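Local atomic coordinates of protein-L-isoaspartate O-methyltransferase beta-aspartate methyltransferase (Plasmodium falciparum, PDB entry 2PBF), a protein that probably repairs damaged proteins by transferring a methyl group from S-adenosylmethionine to the carboxyl group of L-isoaspartyl residues. Residues N32-V37 with T95-I100. Numbering follows the deposited sequence.
Sequences NTMLQV and TVCMAI
Gln36 lays its side chain across Ile100, and almost every atom of it finds the same methyl group. Gln36 CB lies 4.0 Å from Ile100 CG2. CG, anti to the carbonyl carbon (chi1 -68°), leads an extended chain on to the amide, where Gln36 CD comes within 3.6 Å of Ile100 CG2. OE1 lies a little farther off, while Gln36 NE2 is the nearest atom, 3.5 Å from Ile100 CG2. The amide is steadied from one turn back: Gln36 NE2 donates to Asn32 O over 3.2 Å, the acceptor lying in the amide plane but the donor well above the carbonyl plane, on the opposite face from the backbone donor Gln36 N. One carbonyl thus takes two N-H groups from a single residue.

Val37, where the chain has left the helix, wedges its CG2 among Val96 CG1, Cys97 SG and Ile100 CG1, touching the sulfur at 3.9 Å. One turn back, Thr33 turns CG2 onto the backbone of helix 93-101, 3.3 Å from Cys97 O, while its OG1 is hydrogen-bonded to Asp29 O. No hydrogen bond joins the two segments, and the interface is largely apolar.

Helix 28-35 is thereby docked on helix 93-101, which follows strand 83-87 of the Rossmann-like methyltransferase sheet. Leu71 of helix 64-74 touches both Met34 and Cys97, and Thr95 and Ala99 rest on strand 142-146.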
loop_
_atom_site.group_PDB
_atom_site.type_symbol
_atom_site.label_atom_id
_atom_site.label_comp_id
_atom_site.label_asym_id
_atom_site.label_seq_id
_atom_site.Cartn_x
_atom_site.Cartn_y
_atom_site.Cartn_z
ATOM N N ASN A 32 3.317 12.699 9.316
ATOM C CA ASN A 32 2.853 13.786 8.434
ATOM C C ASN A 32 2.115 13.280 7.204
ATOM O O ASN A 32 1.137 13.876 6.777
ATOM C CB ASN A 32 3.988 14.753 8.032
ATOM C CG ASN A 32 4.702 15.374 9.240
ATOM O OD1 ASN A 32 4.069 15.747 10.237
ATOM N ND2 ASN A 32 6.021 15.492 9.146
ATOM N N THR A 33 2.578 12.167 6.644
ATOM C CA THR A 33 1.892 11.544 5.502
ATOM C C THR A 33 0.485 11.093 5.879
ATOM O O THR A 33 -0.485 11.485 5.248
ATOM C CB THR A 33 2.704 10.345 4.939
ATOM O OG1 THR A 33 4.048 10.769 4.651
ATOM C CG2 THR A 33 2.036 9.787 3.679
ATOM N N MET A 34 0.382 10.254 6.907
ATOM C CA MET A 34 -0.914 9.786 7.380
ATOM C C MET A 34 -1.832 10.929 7.832
ATOM O O MET A 34 -3.038 10.887 7.596
ATOM C CB MET A 34 -0.745 8.747 8.480
ATOM C CG MET A 34 -0.099 7.439 7.979
ATOM S SD MET A 34 -0.049 6.113 9.188
ATOM C CE MET A 34 -1.758 5.579 9.384
ATOM N N LEU A 35 -1.258 11.948 8.465
ATOM C CA LEU A 35 -2.023 13.147 8.856
ATOM C C LEU A 35 -2.711 13.786 7.650
ATOM O O LEU A 35 -3.830 14.279 7.745
ATOM C CB LEU A 35 -1.103 14.158 9.564
ATOM C CG LEU A 35 -1.764 15.471 10.043
ATOM C CD1 LEU A 35 -2.826 15.174 11.084
ATOM C CD2 LEU A 35 -0.726 16.472 10.562
ATOM N N GLN A 36 -2.031 13.755 6.504
ATOM C CA GLN A 36 -2.580 14.280 5.261
ATOM C C GLN A 36 -3.693 13.425 4.646
ATOM O O GLN A 36 -4.410 13.887 3.740
ATOM C CB GLN A 36 -1.447 14.538 4.252
ATOM C CG GLN A 36 -0.522 15.690 4.668
ATOM C CD GLN A 36 0.609 15.929 3.683
ATOM O OE1 GLN A 36 0.429 16.597 2.683
ATOM N NE2 GLN A 36 1.787 15.388 3.978
ATOM N N VAL A 37 -3.852 12.191 5.137
ATOM C CA VAL A 37 -4.846 11.263 4.602
ATOM C C VAL A 37 -5.822 10.773 5.709
ATOM O O VAL A 37 -5.533 9.819 6.439
ATOM C CB VAL A 37 -4.167 10.039 3.858
ATOM C CG1 VAL A 37 -5.203 9.252 3.102
ATOM C CG2 VAL A 37 -3.074 10.513 2.891
ATOM N N THR A 95 -2.454 3.737 -1.048
ATOM C CA THR A 95 -2.083 4.287 -2.347
ATOM C C THR A 95 -2.005 5.813 -2.335
ATOM O O THR A 95 -1.045 6.386 -2.838
ATOM C CB THR A 95 -3.059 3.828 -3.483
ATOM O OG1 THR A 95 -3.593 2.550 -3.157
ATOM C CG2 THR A 95 -2.311 3.719 -4.781
ATOM N N VAL A 96 -3.012 6.449 -1.756
ATOM C CA VAL A 96 -3.015 7.898 -1.522
ATOM C C VAL A 96 -1.860 8.335 -0.601
ATOM O O VAL A 96 -1.198 9.341 -0.863
ATOM C CB VAL A 96 -4.400 8.354 -1.001
ATOM C CG1 VAL A 96 -4.425 9.850 -0.704
ATOM C CG2 VAL A 96 -5.465 8.010 -2.032
ATOM N N CYS A 97 -1.601 7.576 0.454
ATOM C CA CYS A 97 -0.437 7.831 1.293
ATOM C C CYS A 97 0.832 7.860 0.421
ATOM O O CYS A 97 1.640 8.776 0.533
ATOM C CB CYS A 97 -0.339 6.803 2.452
ATOM S SG CYS A 97 -1.434 7.127 3.883
ATOM N N MET A 98 0.988 6.892 -0.477
ATOM C CA MET A 98 2.136 6.911 -1.384
ATOM C C MET A 98 2.167 8.128 -2.320
ATOM O O MET A 98 3.223 8.729 -2.505
ATOM C CB MET A 98 2.200 5.639 -2.224
ATOM C CG MET A 98 2.501 4.354 -1.478
ATOM S SD MET A 98 2.299 2.999 -2.669
ATOM C CE MET A 98 2.920 1.676 -1.667
ATOM N N ALA A 99 1.017 8.473 -2.918
ATOM C CA ALA A 99 0.882 9.672 -3.760
ATOM C C ALA A 99 1.303 10.952 -3.035
ATOM O O ALA A 99 1.887 11.857 -3.641
ATOM C CB ALA A 99 -0.572 9.817 -4.254
ATOM N N ILE A 100 0.955 11.028 -1.752
ATOM C CA ILE A 100 1.252 12.185 -0.920
ATOM C C ILE A 100 2.728 12.290 -0.612
ATOM O O ILE A 100 3.326 13.342 -0.817
ATOM C CB ILE A 100 0.425 12.195 0.398
ATOM C CG1 ILE A 100 -0.987 12.673 0.115
ATOM C CG2 ILE A 100 1.089 13.105 1.482
ATOM C CD1 ILE A 100 -1.049 13.934 -0.717
#